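Local coordinates for protein citrate synthase (Metallosphaera sedula, PDB 6ABW) that probably catalyses the condensation of acetyl-CoA with oxaloacetate and water to give citrate and CoA, a step of the tricarboxylic acid cycle, at residues A184-A187 and A188-Y192; R271-T275 and Y276-A280. All coordinates share one frame; numbering follows the deposited sequence.

Contact 1: A184-A187 and A188-Y192; sequences AMDA and ALILY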
ATOM      1  N   ALA A 184      -1.738  14.997  27.506  1.00 10.17           N
ATOM      2  CA  ALA A 184      -0.853  15.435  26.367  1.00 10.67           C
ATOM      3  C   ALA A 184      -0.968  14.422  25.226  1.00  9.91           C
ATOM      4  O   ALA A 184      -0.995  14.764  24.071  1.00  9.21           O
ATOM      5  CB  ALA A 184       0.594  15.574  26.824  1.00 11.31           C
ATOM      6  N   MET A 185      -0.972  13.171  25.575  1.00 11.29           N
ATOM      7  CA  MET A 185      -1.064  12.069  24.542  1.00 12.07           C
ATOM      8  C   MET A 185      -2.424  12.105  23.897  1.00 10.77           C
ATOM      9  O   MET A 185      -2.569  11.992  22.668  1.00 11.41           O
ATOM     10  CB  MET A 185      -0.742  10.743  25.203  1.00 12.95           C
ATOM     11  CG  MET A 185      -0.769   9.565  24.198  1.00 14.64           C
ATOM     12  SD  MET A 185       0.689   9.638  23.134  1.00 17.74           S
ATOM     13  CE  MET A 185      -0.022   9.359  21.522  1.00 17.69           C
ATOM     14  N   ASP A 186      -3.480  12.313  24.685  1.00 10.22           N
ATOM     15  CA  ASP A 186      -4.802  12.421  24.173  1.00 11.83           C
ATOM     16  C   ASP A 186      -4.901  13.594  23.209  1.00 11.44           C
ATOM     17  O   ASP A 186      -5.507  13.513  22.081  1.00 11.00           O
ATOM     18  CB  ASP A 186      -5.841  12.589  25.347  1.00 14.52           C
ATOM     19  CG  ASP A 186      -7.240  12.535  24.855  1.00 18.32           C
ATOM     20  OD1 ASP A 186      -7.718  11.419  24.418  1.00 19.11           O
ATOM     21  OD2 ASP A 186      -7.865  13.634  24.826  1.00 19.45           O
ATOM     22  N   ALA A 187      -4.333  14.712  23.625  1.00 10.62           N
ATOM     23  CA  ALA A 187      -4.335  15.882  22.734  1.00 10.70           C
ATOM     24  C   ALA A 187      -3.649  15.581  21.370  1.00  9.93           C
ATOM     25  O   ALA A 187      -4.133  15.980  20.293  1.00 10.17           O
ATOM     26  CB  ALA A 187      -3.683  17.085  23.421  1.00 12.11           C
ATOM     27  N   ALA A 188      -2.479  14.969  21.439  1.00  9.57           N
ATOM     28  CA  ALA A 188      -1.664  14.638  20.263  1.00  9.54           C
ATOM     29  C   ALA A 188      -2.451  13.748  19.335  1.00  9.72           C
ATOM     30  O   ALA A 188      -2.434  13.937  18.143  1.00  9.75           O
ATOM     31  CB  ALA A 188      -0.389  13.958  20.684  1.00  9.92           C
ATOM     32  N   LEU A 189      -3.168  12.769  19.877  1.00  8.73           N
ATOM     33  CA  LEU A 189      -4.027  11.896  19.081  1.00  9.68           C
ATOM     34  C   LEU A 189      -5.120  12.629  18.397  1.00 10.18           C
ATOM     35  O   LEU A 189      -5.434  12.345  17.247  1.00 10.26           O
ATOM     36  CB  LEU A 189      -4.664  10.812  19.906  1.00 10.19           C
ATOM     37  CG  LEU A 189      -3.685   9.823  20.450  1.00 10.40           C
ATOM     38  CD1 LEU A 189      -4.274   9.011  21.577  1.00 11.07           C
ATOM     39  CD2 LEU A 189      -3.272   8.924  19.283  1.00 11.32           C
ATOM     40  N   ILE A 190      -5.716  13.603  19.072  1.00  9.46           N
ATOM     41  CA  ILE A 190      -6.740  14.427  18.376  1.00  8.97           C
ATOM     42  C   ILE A 190      -6.115  15.342  17.321  1.00  9.03           C
ATOM     43  O   ILE A 190      -6.642  15.483  16.195  1.00  8.63           O
ATOM     44  CB  ILE A 190      -7.529  15.285  19.404  1.00  9.27           C
ATOM     45  CG1 ILE A 190      -8.386  14.359  20.328  1.00  9.92           C
ATOM     46  CG2 ILE A 190      -8.432  16.284  18.677  1.00  9.72           C
ATOM     47  CD1 ILE A 190      -8.886  15.057  21.574  1.00 11.15           C
ATOM     48  N   LEU A 191      -4.972  15.931  17.678  1.00  8.79           N
ATOM     49  CA  LEU A 191      -4.355  16.966  16.842  1.00  9.14           C
ATOM     50  C   LEU A 191      -3.934  16.473  15.461  1.00  9.60           C
ATOM     51  O   LEU A 191      -4.004  17.196  14.470  1.00 10.69           O
ATOM     52  CB  LEU A 191      -3.168  17.606  17.587  1.00  9.43           C
ATOM     53  CG  LEU A 191      -3.485  18.579  18.743  1.00 10.95           C
ATOM     54  CD1 LEU A 191      -2.315  18.931  19.641  1.00 11.01           C
ATOM     55  CD2 LEU A 191      -4.138  19.860  18.208  1.00 11.35           C
ATOM     56  N   TYR A 192      -3.428  15.247  15.404  1.00  9.40           N
ATOM     57  CA  TYR A 192      -2.940  14.647  14.205  1.00  9.84           C
ATOM     58  C   TYR A 192      -3.973  13.788  13.429  1.00 10.50           C
ATOM     59  O   TYR A 192      -3.614  13.186  12.403  1.00  9.67           O
ATOM     60  CB  TYR A 192      -1.637  13.866  14.512  1.00 10.31           C
ATOM     61  CG  TYR A 192      -0.311  14.589  14.424  1.00 10.92           C
ATOM     62  CD1 TYR A 192      -0.070  15.593  13.450  1.00 11.92           C
ATOM     63  CD2 TYR A 192       0.762  14.206  15.203  1.00 11.12           C
ATOM     64  CE1 TYR A 192       1.171  16.146  13.292  1.00 11.98           C
ATOM     65  CE2 TYR A 192       2.007  14.781  15.052  1.00 11.34           C
ATOM     66  CZ  TYR A 192       2.208  15.774  14.081  1.00 12.92           C
ATOM     67  OH  TYR A 192       3.486  16.323  13.894  1.00 12.78           O
TER
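A184 to A187 give their carbonyls to the amides of A188 to L191, four successive i to i+4 bonds of an alpha-helix; three of them, A188 N to A184 O, L189 N to M185 O and I190 N to D186 O, are 3.0 Å long. The fourth, L191 N to A187 O, is tighter at 2.7 Å. One further bond, Y192 N to A188 O, stretches to 3.2 Å, and at Y192 the chain leaves helical geometry. This is the C-terminal end of helix 179-191, a buried stretch of helix in the largely helical fold of a citrate synthase. Its faces are covered by helices 47-53, 164-173, 278-292 and 325-335. Side chains echo the same spacing. M185 starts with CG anti to the backbone N (chi1 -178°), then bends at chi2 and chi3, which brings its terminal CE to within 3.8 Å of L189 CG, the two chains crossing obliquely. On another side, D186 OD2 meets the end of I190, 3.7 Å from its CD1, while D186 OD1 accepts from F56 N, a partner for this buried carboxylate. L191 turns CG beside its own backbone N (chi1 -74°), and CG sits close on A187 O at 3.1 Å, with the A187 methyl touching CD1 more loosely. Beyond the helix end, Y192 OH bonds D325, a predicted active-site residue.

Contact 2: R271-T275 and Y276-A280; sequences RVYKT and YDPRA. With ACO (acetyl coenzyme *a), chain D.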
ATOM      1  N   ARG A 271       1.864  24.897   3.377  1.00 16.87           N
ATOM      2  CA  ARG A 271       1.262  25.230   2.029  1.00 21.49           C
ATOM      3  C   ARG A 271      -0.098  25.911   2.090  1.00 20.16           C
ATOM      4  O   ARG A 271      -0.483  26.565   1.106  1.00 20.49           O
ATOM      5  CB  ARG A 271       1.157  23.975   1.117  1.00 26.78           C
ATOM      6  CG  ARG A 271       2.527  23.543   0.578  1.00 33.08           C
ATOM      7  CD  ARG A 271       2.519  22.501  -0.549  1.00 43.01           C
ATOM      8  NE  ARG A 271       3.889  21.970  -0.743  1.00 51.69           N
ATOM      9  CZ  ARG A 271       4.914  22.607  -1.345  1.00 55.43           C
ATOM     10  NH1 ARG A 271       4.788  23.836  -1.851  1.00 54.36           N
ATOM     11  NH2 ARG A 271       6.108  22.005  -1.429  1.00 58.36           N
ATOM     12  N   VAL A 272      -0.861  25.708   3.160  1.00 16.91           N
ATOM     13  CA  VAL A 272      -2.220  26.260   3.322  1.00 18.42           C
ATOM     14  C   VAL A 272      -2.285  27.384   4.348  1.00 19.07           C
ATOM     15  O   VAL A 272      -2.875  28.463   4.098  1.00 18.42           O
ATOM     16  CB  VAL A 272      -3.235  25.116   3.691  1.00 21.58           C
ATOM     17  CG1 VAL A 272      -4.655  25.613   3.782  1.00 21.60           C
ATOM     18  CG2 VAL A 272      -3.189  24.020   2.625  1.00 22.24           C
ATOM     19  N   TYR A 273      -1.802  27.131   5.555  1.00 16.88           N
ATOM     20  CA  TYR A 273      -1.816  28.112   6.629  1.00 16.47           C
ATOM     21  C   TYR A 273      -0.824  29.264   6.380  1.00 18.34           C
ATOM     22  O   TYR A 273       0.354  29.029   6.183  1.00 18.17           O
ATOM     23  CB  TYR A 273      -1.479  27.539   8.005  1.00 15.62           C
ATOM     24  CG  TYR A 273      -2.512  26.535   8.508  1.00 14.48           C
ATOM     25  CD1 TYR A 273      -3.824  26.924   8.710  1.00 14.05           C
ATOM     26  CD2 TYR A 273      -2.165  25.186   8.759  1.00 13.95           C
ATOM     27  CE1 TYR A 273      -4.776  26.031   9.151  1.00 15.89           C
ATOM     28  CE2 TYR A 273      -3.112  24.265   9.229  1.00 14.09           C
ATOM     29  CZ  TYR A 273      -4.406  24.687   9.386  1.00 15.22           C
ATOM     30  OH  TYR A 273      -5.384  23.852   9.789  1.00 16.17           O
ATOM     31  N   LYS A 274      -1.331  30.483   6.386  1.00 19.21           N
ATOM     32  CA  LYS A 274      -0.489  31.668   6.249  1.00 22.54           C
ATOM     33  C   LYS A 274      -0.386  32.397   7.598  1.00 23.21           C
ATOM     34  O   LYS A 274       0.068  33.527   7.667  1.00 25.60           O
ATOM     35  CB  LYS A 274      -1.030  32.547   5.109  1.00 26.94           C
ATOM     36  CG  LYS A 274      -1.111  31.830   3.740  1.00 29.88           C
ATOM     37  CD  LYS A 274       0.223  31.187   3.348  1.00 35.13           C
ATOM     38  CE  LYS A 274       0.176  30.215   2.158  1.00 40.25           C
ATOM     39  NZ  LYS A 274       1.409  29.340   2.220  1.00 39.10           N
ATOM     40  N   THR A 275      -0.702  31.686   8.682  1.00 19.27           N
ATOM     41  CA  THR A 275      -0.734  32.138  10.054  1.00 18.54           C
ATOM     42  C   THR A 275      -0.037  31.002  10.822  1.00 16.97           C
ATOM     43  O   THR A 275       0.367  29.976  10.165  1.00 16.40           O
ATOM     44  CB  THR A 275      -2.182  32.152  10.582  1.00 22.79           C
ATOM     45  OG1 THR A 275      -2.779  30.844  10.426  1.00 23.33           O
ATOM     46  CG2 THR A 275      -3.049  33.082   9.769  1.00 26.20           C
ATOM     47  N   TYR A 276       0.091  31.143  12.144  1.00 15.82           N
ATOM     48  CA  TYR A 276       0.373  29.952  12.982  1.00 16.26           C
ATOM     49  C   TYR A 276      -0.635  28.815  12.636  1.00 16.23           C
ATOM     50  O   TYR A 276      -1.822  29.029  12.433  1.00 16.00           O
ATOM     51  CB  TYR A 276       0.207  30.228  14.484  1.00 18.22           C
ATOM     52  CG  TYR A 276       1.451  30.599  15.285  1.00 18.30           C
ATOM     53  CD1 TYR A 276       2.034  31.840  15.074  1.00 21.89           C
ATOM     54  CD2 TYR A 276       1.978  29.765  16.280  1.00 19.85           C
ATOM     55  CE1 TYR A 276       3.107  32.252  15.824  1.00 19.55           C
ATOM     56  CE2 TYR A 276       3.082  30.148  17.015  1.00 19.17           C
ATOM     57  CZ  TYR A 276       3.646  31.405  16.761  1.00 19.07           C
ATOM     58  OH  TYR A 276       4.730  31.945  17.375  1.00 18.48           O
ATOM     59  N   ASP A 277      -0.127  27.601  12.560  1.00 16.11           N
ATOM     60  CA  ASP A 277      -0.982  26.422  12.400  1.00 13.59           C
ATOM     61  C   ASP A 277      -1.691  26.290  13.737  1.00 12.76           C
ATOM     62  O   ASP A 277      -1.047  26.254  14.787  1.00 12.38           O
ATOM     63  CB  ASP A 277      -0.031  25.271  12.078  1.00 13.99           C
ATOM     64  CG  ASP A 277      -0.662  23.935  11.938  1.00 13.57           C
ATOM     65  OD1 ASP A 277      -1.776  23.662  12.480  1.00 11.89           O
ATOM     66  OD2 ASP A 277      -0.004  23.155  11.171  1.00 12.99           O
ATOM     67  N   PRO A 278      -3.038  26.216  13.731  1.00 12.25           N
ATOM     68  CA  PRO A 278      -3.750  26.102  15.024  1.00 12.04           C
ATOM     69  C   PRO A 278      -3.292  24.937  15.856  1.00 12.05           C
ATOM     70  O   PRO A 278      -3.362  24.995  17.103  1.00 12.46           O
ATOM     71  CB  PRO A 278      -5.196  25.972  14.633  1.00 13.21           C
ATOM     72  CG  PRO A 278      -5.221  25.577  13.214  1.00 12.94           C
ATOM     73  CD  PRO A 278      -3.944  26.130  12.579  1.00 12.23           C
ATOM     74  N   ARG A 279      -2.797  23.879  15.190  1.00 12.26           N
ATOM     75  CA  ARG A 279      -2.279  22.756  15.976  1.00 11.28           C
ATOM     76  C   ARG A 279      -1.010  23.044  16.745  1.00 12.28           C
ATOM     77  O   ARG A 279      -0.767  22.425  17.804  1.00 10.22           O
ATOM     78  CB  ARG A 279      -2.064  21.486  15.103  1.00 11.84           C
ATOM     79  CG  ARG A 279      -3.351  21.050  14.450  1.00 12.43           C
ATOM     80  CD  ARG A 279      -3.132  20.081  13.310  1.00 11.77           C
ATOM     81  NE  ARG A 279      -2.472  20.762  12.196  1.00 10.98           N
ATOM     82  CZ  ARG A 279      -2.025  20.146  11.102  1.00 11.34           C
ATOM     83  NH1 ARG A 279      -2.215  18.863  10.907  1.00 11.46           N
ATOM     84  NH2 ARG A 279      -1.326  20.797  10.195  1.00 10.68           N
ATOM     85  N   ALA A 280      -0.194  23.979  16.236  1.00 13.37           N
ATOM     86  CA  ALA A 280       1.115  24.231  16.807  1.00 13.71           C
ATOM     87  C   ALA A 280       0.957  24.886  18.157  1.00 13.66           C
ATOM     88  O   ALA A 280       1.697  24.555  19.050  1.00 12.34           O
ATOM     89  CB  ALA A 280       1.923  25.142  15.884  1.00 13.99           C
TER
HETATM   90  N1A ACO D 403      12.081  28.604   6.724  1.00 21.66           N
HETATM   91  C2A ACO D 403      12.614  29.757   6.177  1.00 25.83           C
HETATM   92  N3A ACO D 403      12.076  30.381   5.063  1.00 23.86           N
HETATM   93  C4A ACO D 403      10.977  29.835   4.488  1.00 26.22           C
HETATM   94  C5A ACO D 403      10.355  28.609   5.036  1.00 23.09           C
HETATM   95  C6A ACO D 403      10.983  28.024   6.218  1.00 21.92           C
HETATM   96  N6A ACO D 403      10.461  26.884   6.715  1.00 20.29           N
HETATM   97  N7A ACO D 403       9.303  28.289   4.246  1.00 24.73           N
HETATM   98  C8A ACO D 403       9.230  29.223   3.267  1.00 26.44           C
HETATM   99  N9A ACO D 403      10.228  30.123   3.414  1.00 30.89           N
HETATM  100  C1B ACO D 403      10.476  31.326   2.568  1.00 42.32           C
HETATM  101  C2B ACO D 403      10.625  31.028   1.067  1.00 49.01           C
HETATM  102  O2B ACO D 403      11.944  30.643   0.679  1.00 50.37           O
HETATM  103  C3B ACO D 403      10.243  32.367   0.500  1.00 54.61           C
HETATM  104  O3B ACO D 403      11.423  33.187   0.562  1.00 68.29           O
HETATM  105  P3B ACO D 403      11.750  34.427  -0.450  1.00 82.15           P
HETATM  106  O7A ACO D 403      13.264  34.526  -0.445  1.00 80.62           O
HETATM  107  O8A ACO D 403      11.058  35.631   0.182  1.00 69.20           O
HETATM  108  O9A ACO D 403      11.175  33.963  -1.784  1.00 79.18           O
HETATM  109  C4B ACO D 403       9.148  32.892   1.440  1.00 53.93           C
HETATM  110  O4B ACO D 403       9.352  32.244   2.705  1.00 49.13           O
HETATM  111  C5B ACO D 403       7.740  32.569   1.010  1.00 52.68           C
HETATM  112  O5B ACO D 403       7.607  31.158   0.836  1.00 56.96           O
HETATM  113  P1A ACO D 403       6.153  30.533   0.514  1.00 61.93           P
HETATM  114  O1A ACO D 403       5.969  30.711  -0.975  1.00 60.85           O
HETATM  115  O2A ACO D 403       5.154  31.099   1.535  1.00 69.04           O
HETATM  116  O3A ACO D 403       6.213  28.944   0.831  1.00 59.64           O
HETATM  117  P2A ACO D 403       6.998  27.845  -0.062  1.00 58.09           P
HETATM  118  O4A ACO D 403       6.058  27.139  -1.003  1.00 56.35           O
HETATM  119  O5A ACO D 403       8.347  28.361  -0.468  1.00 53.32           O
HETATM  120  O6A ACO D 403       7.161  26.750   1.114  1.00 53.82           O
HETATM  121  CBP ACO D 403       6.352  24.952   2.452  1.00 39.93           C
HETATM  122  CCP ACO D 403       6.077  26.348   1.960  1.00 43.05           C
HETATM  123  CDP ACO D 403       5.608  24.374   3.635  1.00 35.40           C
HETATM  124  CEP ACO D 403       7.048  23.994   1.473  1.00 38.04           C
HETATM  125  CAP ACO D 403       7.684  25.355   3.274  1.00 37.56           C
HETATM  126  OAP ACO D 403       7.530  26.423   4.227  1.00 33.43           O
HETATM  127  C9P ACO D 403       8.408  24.245   4.042  1.00 44.79           C
HETATM  128  O9P ACO D 403       9.234  23.576   3.431  1.00 48.10           O
HETATM  129  N8P ACO D 403       8.089  24.041   5.346  1.00 38.72           N
HETATM  130  C7P ACO D 403       8.499  22.851   6.056  1.00 41.85           C
HETATM  131  C6P ACO D 403       9.973  22.739   6.369  1.00 38.26           C
HETATM  132  C5P ACO D 403      10.124  21.347   6.972  1.00 44.02           C
HETATM  133  O5P ACO D 403      10.033  21.190   8.188  1.00 37.13           O
HETATM  134  N4P ACO D 403      10.392  20.316   6.140  1.00 44.04           N
HETATM  135  C3P ACO D 403      10.662  18.952   6.611  1.00 43.42           C
HETATM  136  C2P ACO D 403       9.546  18.078   6.077  1.00 52.94           C
HETATM  137  S1P ACO D 403      10.194  17.050   4.806  1.00 58.11           S
HETATM  138  C   ACO D 403       9.759  15.656   5.581  1.00 46.49           C
HETATM  139  O   ACO D 403      10.483  15.276   6.482  1.00 44.53           O
HETATM  140  CH3 ACO D 403       8.482  14.996   5.151  1.00 39.00           C
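D277, the N-cap of helix 278-292, and P278 lie against one face of the Y273 ring where the loop that follows the predicted active-site H270 turns into that helix. P278 CD makes a CH-pi contact, 3.7 Å from the Y273 ring centroid, and D277 CA lies over the same face. The D277 carboxylate plane is turned 38° from the ring, with OD1 3.6 Å from Y273 CE2. With CG anti to its backbone N (chi1 177°), D277 folds OD1 back to accept the capping bond from R279 N at 2.9 Å. D277 OD1 also takes R279 NE on its syn lone pair (3.0 Å), while R279 NH2 reaches OD2, a side-on, two-pronged salt bridge. With an alanine in place of D277, R279 would probably lose its charged mate and its guanidinium be set free to turn, with its backbone N left without the cap. Y273 OH bonds H195, and the amides of V272 and Y273 both bond H270 ND1, which probably helps to set the orientation of that ring. T275 OG1 donates to Y276 O at 2.9 Å, coming from above the carbonyl plane. Upstream, R271 lays one guanidinium face against a pantetheine methyl of acetyl-CoA, CEP, 3.6 Å from R271 NH2.

Overall arrangement
From the N terminus, contact 1 comes first, within the last turns of helix 179-191, and closes before contact 2 opens: the two lie in series, neither nesting nor crossing, and each is local, within one continuous stretch, and closes no long loop. Contact 2 then carries the chain from the acetyl-CoA pocket into helix 278-292. Their centres are about 17 Å apart, yet they touch, L191 O lying 3.2 Å from R279 CD. The joint continues where L191 rests on I282 and F283 of helix 278-292 and A188 also meets F283. Contact 2 also ties in strand 39-42, with Y273 and P278 on L40, while D277 has a weak bond to T324.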